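Beta-N-acetylglucosaminidase-like protein Glycoside hydrolase family 20 (Flavobacterium johnsoniae, PDB 6YHH) probably hydrolyses terminal N-acetylhexosamine units from chitin-derived oligosaccharides, as a family 20 beta-N-acetylhexosaminidase. Local coordinates at residues R497-E500 / T504-K507. Residues are numbered along the deposited sequence; the frame is centred on the assembly and turned at random.
Sequences RLEE and THIK
His505 turns its imidazole to Leu498 and Glu499, its CE1 lying 4.1 Å from Leu498 CB and 4.3 Å from Glu499 CG, an oblique approach to the ring. A chi1 of 51° leaves CG flanked by both backbone branches, and this swings CE1 over to Leu498. A histidine suits this buried place because its CE1 can rest against aliphatic carbons while the neighbouring NE2 hydrogen-bonds to Ser495 O, tying the turn to the end of helix 484-497. Leu498, a purely aliphatic side chain suited to a buried place, packs on Ala169 and Ala172 of helix 160-172 and on Trp465, which His505 also touches. Ile506 follows, crossing the Glu499 side chain at about a right angle: its CD1 is 3.7 Å from Glu499 CD, and its CB 3.5 Å from Glu499 OE2. The branched aliphatic chain thus covers the carboxylate. A glutamate suits here because its oxygens serve different partners, OE1 salt-bridged to Arg514 of the second subunit and OE2 taking a water. Both segments belong to the connection between helices 484-497 and 507-517, at the subunit interface and packed against helix 160-172, which follows strand 146-152 of the family's catalytic TIM barrel. At Lys507 two waters join the segments. One donates to Glu499 OE2 (2.6 Å) and accepts from Lys507 N (2.9 Å), bridging carboxylate and backbone. The other donates to Glu499 O and accepts from Lys507 NZ, both at 2.8 Å. A lysine has the length to span this gap, its chain extended beyond CG, and its ammonium also hydrogen-bonds to Asn508 OD1 of the second subunit.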
# COMPACT_ATOMS: atom_id res chain seq x y z
N ARG A 497 -8.99 -11.05 -7.42
CA ARG A 497 -7.99 -11.86 -6.71
C ARG A 497 -6.60 -11.26 -6.68
O ARG A 497 -5.80 -11.58 -5.82
CB ARG A 497 -8.03 -13.30 -7.19
CG ARG A 497 -9.31 -14.03 -6.78
CD ARG A 497 -9.54 -14.09 -5.25
NE ARG A 497 -10.68 -14.99 -4.95
CZ ARG A 497 -11.18 -15.12 -3.72
NH1 ARG A 497 -10.64 -14.45 -2.70
NH2 ARG A 497 -12.25 -15.88 -3.50
N LEU A 498 -6.30 -10.33 -7.61
CA LEU A 498 -5.03 -9.63 -7.52
C LEU A 498 -4.92 -8.80 -6.23
O LEU A 498 -3.79 -8.49 -5.80
CB LEU A 498 -4.78 -8.75 -8.77
CG LEU A 498 -4.60 -9.40 -10.11
CD1 LEU A 498 -4.61 -8.34 -11.20
CD2 LEU A 498 -3.27 -10.15 -10.14
N GLU A 499 -6.05 -8.47 -5.60
CA GLU A 499 -5.97 -7.63 -4.40
C GLU A 499 -5.23 -8.28 -3.28
O GLU A 499 -4.65 -7.60 -2.43
CB GLU A 499 -7.35 -7.23 -3.90
CG GLU A 499 -8.12 -6.25 -4.79
CD GLU A 499 -9.28 -5.65 -4.09
OE1 GLU A 499 -10.16 -6.39 -3.67
OE2 GLU A 499 -9.19 -4.41 -3.85
N GLU A 500 -5.21 -9.62 -3.25
CA GLU A 500 -4.45 -10.29 -2.21
C GLU A 500 -2.96 -10.08 -2.30
O GLU A 500 -2.27 -10.35 -1.34
CB GLU A 500 -4.78 -11.80 -2.17
CG GLU A 500 -4.11 -12.57 -3.29
CD GLU A 500 -4.67 -13.97 -3.55
OE1 GLU A 500 -5.75 -14.31 -3.00
OE2 GLU A 500 -4.02 -14.67 -4.37
N THR A 504 -3.60 -2.09 -5.87
CA THR A 504 -4.42 -1.01 -5.29
C THR A 504 -5.46 -0.54 -6.25
O THR A 504 -6.11 0.47 -6.01
CB THR A 504 -3.59 0.23 -4.94
OG1 THR A 504 -3.08 0.88 -6.13
CG2 THR A 504 -2.38 -0.09 -4.05
N HIS A 505 -5.63 -1.23 -7.38
CA HIS A 505 -6.51 -0.69 -8.43
C HIS A 505 -7.95 -0.38 -7.98
O HIS A 505 -8.52 0.63 -8.35
CB HIS A 505 -6.51 -1.57 -9.67
CG HIS A 505 -6.77 -3.01 -9.40
ND1 HIS A 505 -5.96 -3.76 -8.58
CD2 HIS A 505 -7.70 -3.86 -9.89
CE1 HIS A 505 -6.44 -4.98 -8.50
NE2 HIS A 505 -7.45 -5.09 -9.35
N ILE A 506 -8.51 -1.22 -7.15
CA ILE A 506 -9.88 -1.04 -6.65
C ILE A 506 -9.83 -0.15 -5.40
O ILE A 506 -10.60 0.83 -5.27
CB ILE A 506 -10.56 -2.41 -6.35
CG1 ILE A 506 -10.59 -3.28 -7.62
CG2 ILE A 506 -11.98 -2.19 -5.89
CD1 ILE A 506 -10.82 -4.75 -7.37
N LYS A 507 -8.96 -0.47 -4.44
CA LYS A 507 -9.05 0.17 -3.11
C LYS A 507 -8.60 1.63 -3.09
O LYS A 507 -9.16 2.44 -2.33
CB LYS A 507 -8.30 -0.68 -2.05
CG LYS A 507 -6.79 -0.69 -2.13
CD LYS A 507 -6.20 -1.74 -1.23
CE LYS A 507 -4.71 -1.67 -1.19
NZ LYS A 507 -4.09 -2.84 -0.46
O HOH W 1 -4.87 -4.86 -2.25
O HOH W 2 -7.35 -2.82 -4.86